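Local coordinates for putative MCP-type signal transduction protein (PDB 4WY9) that probably senses chemical cues in the periplasm as the tandem-PAS sensory domain of the chemoreceptor Tlp1, possibly by an indirect route of ligand recognition, at residues E207-L211 against I220-K224; I234-A240 against N256-S260. One frame throughout, in Å; residues are numbered along the deposited sequence.

Contact 1 (E207-L211 against I220-K224); sequences ELRVL and IHPNK. With ACT (acetate ion), chain B.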
ATOM      1  N   GLU A 207     -16.535  15.522  -9.484  1.00  8.41           N
ATOM      2  CA  GLU A 207     -15.411  15.501  -8.563  1.00  8.87           C
ATOM      3  C   GLU A 207     -14.599  14.216  -8.733  1.00  8.12           C
ATOM      4  O   GLU A 207     -15.174  13.132  -8.788  1.00 10.85           O
ATOM      5  CB  GLU A 207     -15.897  15.624  -7.124  1.00  9.41           C
ATOM      6  CG  GLU A 207     -14.869  15.377  -6.055  1.00  9.10           C
ATOM      7  CD  GLU A 207     -15.404  15.543  -4.655  1.00  9.10           C
ATOM      8  OE1 GLU A 207     -16.551  16.028  -4.501  1.00 10.79           O
ATOM      9  OE2 GLU A 207     -14.676  15.173  -3.687  1.00 10.46           O
ATOM     10  N   LEU A 208     -13.280  14.335  -8.810  1.00  7.59           N
ATOM     11  CA  LEU A 208     -12.376  13.189  -8.861  1.00  8.17           C
ATOM     12  C   LEU A 208     -11.645  13.101  -7.543  1.00  7.80           C
ATOM     13  O   LEU A 208     -11.101  14.102  -7.086  1.00  9.15           O
ATOM     14  CB  LEU A 208     -11.392  13.297 -10.019  1.00  9.04           C
ATOM     15  CG  LEU A 208     -12.010  13.474 -11.410  1.00  9.44           C
ATOM     16  CD1 LEU A 208     -10.929  13.760 -12.425  1.00 11.90           C
ATOM     17  CD2 LEU A 208     -12.833  12.274 -11.820  1.00 11.43           C
ATOM     18  N   ARG A 209     -11.598  11.902  -6.954  1.00  6.76           N
ATOM     19  CA  ARG A 209     -10.860  11.624  -5.741  1.00  6.60           C
ATOM     20  C   ARG A 209      -9.832  10.555  -6.043  1.00  7.17           C
ATOM     21  O   ARG A 209     -10.196   9.458  -6.488  1.00  8.34           O
ATOM     22  CB  ARG A 209     -11.799  11.219  -4.619  1.00  8.04           C
ATOM     23  CG  ARG A 209     -12.736  12.329  -4.196  1.00  7.33           C
ATOM     24  CD  ARG A 209     -13.848  11.889  -3.294  1.00  7.98           C
ATOM     25  NE  ARG A 209     -14.901  11.222  -4.015  1.00  8.24           N
ATOM     26  CZ  ARG A 209     -15.926  10.582  -3.447  1.00  8.45           C
ATOM     27  NH1 ARG A 209     -15.972  10.441  -2.140  1.00  8.33           N
ATOM     28  NH2 ARG A 209     -16.860  10.033  -4.207  1.00 11.02           N
ATOM     29  N   VAL A 210      -8.560  10.878  -5.854  1.00  6.59           N
ATOM     30  CA  VAL A 210      -7.440  10.109  -6.357  1.00  6.41           C
ATOM     31  C   VAL A 210      -6.393   9.930  -5.288  1.00  5.62           C
ATOM     32  O   VAL A 210      -6.042  10.869  -4.566  1.00  7.02           O
ATOM     33  CB  VAL A 210      -6.821  10.792  -7.593  1.00  6.42           C
ATOM     34  CG1 VAL A 210      -5.652  10.013  -8.146  1.00  9.37           C
ATOM     35  CG2 VAL A 210      -7.876  11.061  -8.676  1.00  8.75           C
ATOM     36  N   LEU A 211      -5.870   8.700  -5.160  1.00  5.74           N
ATOM     37  CA  LEU A 211      -4.694   8.408  -4.334  1.00  5.68           C
ATOM     38  C   LEU A 211      -3.572   7.997  -5.270  1.00  6.16           C
ATOM     39  O   LEU A 211      -3.767   7.093  -6.071  1.00  7.82           O
ATOM     40  CB  LEU A 211      -4.958   7.329  -3.308  1.00  6.10           C
ATOM     41  CG  LEU A 211      -3.790   6.887  -2.452  1.00  7.17           C
ATOM     42  CD1 LEU A 211      -3.307   8.001  -1.541  1.00  8.20           C
ATOM     43  CD2 LEU A 211      -4.139   5.652  -1.636  1.00  8.18           C
ATOM     44  N   ILE A 220      -5.793   4.676  -6.654  1.00  8.04           N
ATOM     45  CA  ILE A 220      -7.227   4.813  -6.706  1.00  7.42           C
ATOM     46  C   ILE A 220      -7.584   5.962  -7.631  1.00  6.95           C
ATOM     47  O   ILE A 220      -7.023   7.056  -7.490  1.00  7.77           O
ATOM     48  CB  ILE A 220      -7.865   5.064  -5.333  1.00  8.69           C
ATOM     49  CG1 ILE A 220      -7.582   3.901  -4.366  1.00 10.37           C
ATOM     50  CG2 ILE A 220      -9.366   5.273  -5.428  1.00 10.36           C
ATOM     51  CD1 ILE A 220      -7.868   4.207  -2.945  1.00 11.50           C
ATOM     52  N   HIS A 221      -8.512   5.718  -8.561  1.00  7.81           N
ATOM     53  CA  HIS A 221      -9.089   6.732  -9.427  1.00  8.36           C
ATOM     54  C   HIS A 221     -10.517   6.292  -9.685  1.00  9.10           C
ATOM     55  O   HIS A 221     -10.772   5.105  -9.853  1.00  8.94           O
ATOM     56  CB  HIS A 221      -8.283   6.881 -10.708  1.00  9.33           C
ATOM     57  CG  HIS A 221      -8.665   8.036 -11.581  1.00  9.16           C
ATOM     58  ND1 HIS A 221      -9.847   8.085 -12.293  1.00  9.55           N
ATOM     59  CD2 HIS A 221      -8.051   9.210 -11.825  1.00  9.17           C
ATOM     60  CE1 HIS A 221      -9.934   9.234 -12.922  1.00  9.61           C
ATOM     61  NE2 HIS A 221      -8.827   9.925 -12.671  1.00  8.96           N
ATOM     62  N   PRO A 222     -11.462   7.235  -9.799  1.00  8.65           N
ATOM     63  CA  PRO A 222     -12.836   6.851 -10.146  1.00 10.16           C
ATOM     64  C   PRO A 222     -12.925   6.006 -11.406  1.00 10.49           C
ATOM     65  O   PRO A 222     -13.782   5.136 -11.514  1.00 10.88           O
ATOM     66  CB  PRO A 222     -13.530   8.209 -10.307  1.00 12.30           C
ATOM     67  CG  PRO A 222     -12.775   9.130  -9.452  1.00 12.57           C
ATOM     68  CD  PRO A 222     -11.363   8.680  -9.487  1.00 10.39           C
ATOM     69  N   ASN A 223     -12.084   6.310 -12.371  1.00 10.03           N
ATOM     70  CA  ASN A 223     -11.998   5.514 -13.592  1.00 10.51           C
ATOM     71  C   ASN A 223     -11.067   4.351 -13.317  1.00 11.90           C
ATOM     72  O   ASN A 223      -9.848   4.493 -13.280  1.00 11.41           O
ATOM     73  CB  ASN A 223     -11.498   6.393 -14.742  1.00 12.39           C
ATOM     74  CG  ASN A 223     -11.509   5.652 -16.080  1.00 15.24           C
ATOM     75  OD1 ASN A 223     -11.580   4.432 -16.113  1.00 16.16           O
ATOM     76  ND2 ASN A 223     -11.454   6.385 -17.147  1.00 19.91           N
ATOM     77  N   LYS A 224     -11.647   3.158 -13.148  1.00 15.18           N
ATOM     78  CA  LYS A 224     -10.862   1.999 -12.764  1.00 19.25           C
ATOM     79  C   LYS A 224      -9.792   1.698 -13.787  1.00 17.84           C
ATOM     80  O   LYS A 224      -8.758   1.116 -13.436  1.00 20.13           O
ATOM     81  CB  LYS A 224     -11.799   0.783 -12.627  1.00 26.42           C
ATOM     82  CG  LYS A 224     -11.793   0.099 -11.285  1.00 39.19           C
ATOM     83  CD  LYS A 224     -10.404  -0.364 -10.903  1.00 38.42           C
ATOM     84  CE  LYS A 224     -10.432  -1.266  -9.653  1.00 39.67           C
ATOM     85  NZ  LYS A 224     -11.268  -2.477  -9.838  1.00 37.62           N
TER
HETATM   86  C   ACT B 401      -7.418  13.187 -13.406  1.00 10.17           C
HETATM   87  O   ACT B 401      -8.070  12.270 -13.985  1.00 11.61           O
HETATM   88  OXT ACT B 401      -7.009  14.153 -14.110  1.00  9.46           O
HETATM   89  CH3 ACT B 401      -7.103  13.102 -11.954  1.00 10.85           C
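Strand residues R209-L211 run antiparallel to the end of strand 218-220, and the pairing stops at L211 and I220, a hydrogen-bonded pair with CA atoms 5.0 Å apart: L211 N gives to I220 O (3.1 Å) and I220 N to L211 O (3.2 Å). The same I220 O also receives a CA-H...O contact from V210 CA (3.3 Å). Beyond H221 the chains diverge, L208 CA and P222 CA being 6.5 Å apart, and apolar side chains fill the gap, with L208 CD2 3.9 Å from P222 CG. L211 and I220 point to the same sheet face, CB to CB 4.2 Å. The H221 ring is held at both nitrogens: ND1 accepts from N223 N (2.9 Å), so NE2 carries the proton donated to acetate O (2.8 Å). This hairpin forms one edge of the five-stranded antiparallel sheet of the membrane-proximal PAS-like domain; L211 and I220 pack on L196 of helix 190-196, while V210 and L208 bond through their backbones to L282 and T284 of strand 277-286.

Contact 2 (I234-A240 against N256-S260); sequences INPNKGA and NYIAS. With ACT (acetate ion), chain B.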
ATOM      1  N   ILE A 234      -1.039   9.877 -18.780  1.00 11.21           N
ATOM      2  CA  ILE A 234      -2.376   9.851 -19.343  1.00 12.79           C
ATOM      3  C   ILE A 234      -3.017  11.218 -19.411  1.00 11.82           C
ATOM      4  O   ILE A 234      -4.010  11.403 -20.105  1.00 14.56           O
ATOM      5  CB  ILE A 234      -3.264   8.831 -18.614  1.00 16.40           C
ATOM      6  CG1 ILE A 234      -3.454   9.215 -17.187  1.00 18.60           C
ATOM      7  CG2 ILE A 234      -2.643   7.405 -18.706  1.00 16.98           C
ATOM      8  CD1 ILE A 234      -4.788   9.753 -16.912  1.00 20.81           C
ATOM      9  N   ASN A 235      -2.419  12.187 -18.722  1.00 11.03           N
ATOM     10  CA  ASN A 235      -2.947  13.560 -18.721  1.00 11.08           C
ATOM     11  C   ASN A 235      -1.787  14.557 -18.860  1.00 10.49           C
ATOM     12  O   ASN A 235      -1.441  15.256 -17.925  1.00 11.55           O
ATOM     13  CB  ASN A 235      -3.767  13.852 -17.466  1.00 11.15           C
ATOM     14  CG  ASN A 235      -4.465  15.182 -17.545  1.00 11.47           C
ATOM     15  OD1 ASN A 235      -4.877  15.608 -18.627  1.00 14.20           O
ATOM     16  ND2 ASN A 235      -4.611  15.853 -16.396  1.00 11.11           N
ATOM     17  N   PRO A 236      -1.178  14.629 -20.053  1.00 11.02           N
ATOM     18  CA  PRO A 236       0.049  15.405 -20.206  1.00 11.08           C
ATOM     19  C   PRO A 236      -0.148  16.902 -20.454  1.00 13.14           C
ATOM     20  O   PRO A 236       0.831  17.642 -20.581  1.00 16.58           O
ATOM     21  CB  PRO A 236       0.702  14.744 -21.425  1.00 12.55           C
ATOM     22  CG  PRO A 236      -0.479  14.336 -22.257  1.00 12.12           C
ATOM     23  CD  PRO A 236      -1.468  13.803 -21.245  1.00 10.99           C
ATOM     24  N   ASN A 237      -1.380  17.374 -20.485  1.00 11.74           N
ATOM     25  CA  ASN A 237      -1.604  18.749 -20.897  1.00 14.27           C
ATOM     26  C   ASN A 237      -0.923  19.766 -19.983  1.00 13.49           C
ATOM     27  O   ASN A 237      -0.749  19.528 -18.788  1.00 13.86           O
ATOM     28  CB  ASN A 237      -3.078  19.023 -21.053  1.00 17.35           C
ATOM     29  CG  ASN A 237      -3.727  19.385 -19.784  1.00 18.35           C
ATOM     30  OD1 ASN A 237      -3.786  20.575 -19.431  1.00 23.66           O
ATOM     31  ND2 ASN A 237      -4.283  18.426 -19.096  1.00 19.19           N
ATOM     32  N   LYS A 238      -0.559  20.915 -20.543  1.00 13.30           N
ATOM     33  CA  LYS A 238       0.191  21.936 -19.820  1.00 14.46           C
ATOM     34  C   LYS A 238      -0.588  22.440 -18.595  1.00 13.77           C
ATOM     35  O   LYS A 238       0.010  22.814 -17.601  1.00 14.01           O
ATOM     36  CB  LYS A 238       0.521  23.112 -20.747  1.00 18.46           C
ATOM     37  CG  LYS A 238       1.311  24.201 -20.048  1.00 26.33           C
ATOM     38  CD  LYS A 238       1.655  25.359 -20.990  1.00 32.17           C
ATOM     39  CE  LYS A 238       2.608  26.351 -20.329  1.00 38.77           C
ATOM     40  NZ  LYS A 238       2.727  27.605 -21.112  1.00 45.66           N
ATOM     41  N   GLY A 239      -1.917  22.401 -18.671  1.00 13.61           N
ATOM     42  CA  GLY A 239      -2.752  22.871 -17.578  1.00 12.34           C
ATOM     43  C   GLY A 239      -2.815  21.931 -16.380  1.00 12.44           C
ATOM     44  O   GLY A 239      -3.501  22.217 -15.400  1.00 13.68           O
ATOM     45  N   ALA A 240      -2.084  20.809 -16.440  1.00 11.59           N
ATOM     46  CA  ALA A 240      -2.023  19.849 -15.346  1.00 11.24           C
ATOM     47  C   ALA A 240      -0.663  19.906 -14.648  1.00 10.92           C
ATOM     48  O   ALA A 240      -0.484  19.341 -13.551  1.00 11.77           O
ATOM     49  CB  ALA A 240      -2.292  18.480 -15.850  1.00 11.84           C
ATOM     50  N   ASN A 256      -5.312  25.545 -10.200  1.00  9.00           N
ATOM     51  CA  ASN A 256      -6.066  25.361 -11.423  1.00  9.83           C
ATOM     52  C   ASN A 256      -5.541  24.113 -12.103  1.00  9.72           C
ATOM     53  O   ASN A 256      -4.324  23.907 -12.180  1.00 11.20           O
ATOM     54  CB  ASN A 256      -5.939  26.585 -12.329  1.00 11.88           C
ATOM     55  CG  ASN A 256      -6.796  27.777 -11.859  1.00 14.66           C
ATOM     56  OD1 ASN A 256      -7.172  27.903 -10.687  1.00 23.24           O
ATOM     57  ND2 ASN A 256      -7.039  28.672 -12.745  1.00 21.64           N
ATOM     58  N   TYR A 257      -6.425  23.281 -12.615  1.00  9.69           N
ATOM     59  CA  TYR A 257      -6.048  21.968 -13.119  1.00  8.22           C
ATOM     60  C   TYR A 257      -6.993  21.517 -14.208  1.00  9.95           C
ATOM     61  O   TYR A 257      -8.183  21.548 -14.034  1.00 11.85           O
ATOM     62  CB  TYR A 257      -6.096  20.961 -11.951  1.00  8.71           C
ATOM     63  CG  TYR A 257      -5.805  19.515 -12.305  1.00  8.46           C
ATOM     64  CD1 TYR A 257      -4.511  19.090 -12.546  1.00  8.86           C
ATOM     65  CD2 TYR A 257      -6.833  18.572 -12.363  1.00  8.24           C
ATOM     66  CE1 TYR A 257      -4.240  17.785 -12.851  1.00  8.56           C
ATOM     67  CE2 TYR A 257      -6.560  17.244 -12.667  1.00  7.96           C
ATOM     68  CZ  TYR A 257      -5.267  16.867 -12.926  1.00  7.11           C
ATOM     69  OH  TYR A 257      -4.983  15.568 -13.255  1.00  9.17           O
ATOM     70  N   ILE A 258      -6.441  21.048 -15.321  0.51  9.11           N
ATOM     71  CA  ILE A 258      -7.238  20.475 -16.385  0.51  9.46           C
ATOM     72  C   ILE A 258      -7.128  18.960 -16.299  0.51  9.24           C
ATOM     73  O   ILE A 258      -6.046  18.412 -16.502  0.51 10.99           O
ATOM     74  CB  ILE A 258      -6.822  20.968 -17.774  0.51 10.98           C
ATOM     75  CG1 ILE A 258      -6.981  22.489 -17.847  0.51 12.46           C
ATOM     76  CG2 ILE A 258      -7.634  20.261 -18.836  0.51 12.98           C
ATOM     77  CD1 ILE A 258      -6.574  23.061 -19.168  0.51 13.06           C
ATOM     78  N   ALA A 259      -8.241  18.314 -15.967  1.00  9.09           N
ATOM     79  CA  ALA A 259      -8.248  16.885 -15.667  1.00  9.22           C
ATOM     80  C   ALA A 259      -8.168  16.037 -16.925  1.00 10.25           C
ATOM     81  O   ALA A 259      -8.322  16.537 -18.030  1.00 12.10           O
ATOM     82  CB  ALA A 259      -9.488  16.527 -14.889  1.00 10.68           C
ATOM     83  N   SER A 260      -7.917  14.739 -16.743  1.00 10.34           N
ATOM     84  CA  SER A 260      -7.750  13.830 -17.857  1.00 12.94           C
ATOM     85  C   SER A 260      -9.028  13.691 -18.681  1.00 15.69           C
ATOM     86  O   SER A 260      -8.971  13.306 -19.854  1.00 20.05           O
ATOM     87  CB  SER A 260      -7.315  12.440 -17.348  1.00 14.30           C
ATOM     88  OG  SER A 260      -8.309  11.871 -16.530  1.00 16.25           O
TER
HETATM   89  C   ACT B 401      -7.418  13.187 -13.406  1.00 10.17           C
HETATM   90  O   ACT B 401      -8.070  12.270 -13.985  1.00 11.61           O
HETATM   91  OXT ACT B 401      -7.009  14.153 -14.110  1.00  9.46           O
HETATM   92  CH3 ACT B 401      -7.103  13.102 -11.954  1.00 10.85           C
HETATM   93  O   HOH W   1      -2.223  22.200 -12.609  1.00 12.76           O
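This is a polar loop-to-edge-strand contact, in which the turn between helices 231-234 and 241-249 is hydrogen-bonded to the end of strand 253-258, mostly through asparagine side chains. The backbone supplies one direct link, I258 N to G239 O (3.2 Å), beside which Y257 CA makes a CA-H...O contact to the same G239 O (3.4 Å); a water bridges G239 O and N256 O. I258 O accepts twice, from N235 ND2 (2.9 Å) and N237 ND2 (3.1 Å), and N237 ND2 also reaches N235 OD1 (2.9 Å), so the two amides brace each other. G239 lies against I258, and a CB would collide with I258 CD1 in the conformer given. A240 CB packs 3.6 Å from Y257 CE1. Acetate, probably from the crystallisation liquor, receives Y257 OH (2.6 Å) and S260 N (2.8 Å) at OXT and S260 OG (2.6 Å) at O. Y257 packs against T243 and Y244 of helix 241-249 and A267 of strand 264-274, to which its backbone is bonded at S265.

In the fold
The two contacts follow one another along the chain without nesting or crossing. Contact 1 closes first, folding strand 218-220 back on strand 209-213 across eight intervening residues. The chain then enters helix 231-234, at whose last residue contact 2 opens, and contact 2 closes a longer loop containing helix 241-249. Since strands 218-220 and 253-258 are the outermost of the five in the sheet, the contacts lie at its opposite edges, with strands 209-213, 277-286 and 264-274 between. They nevertheless meet beyond the strand ends, where L208 CD1 packs 4.0 Å from A259 CB and a single acetate joins H221 of contact 1 to Y257 and S260 of contact 2.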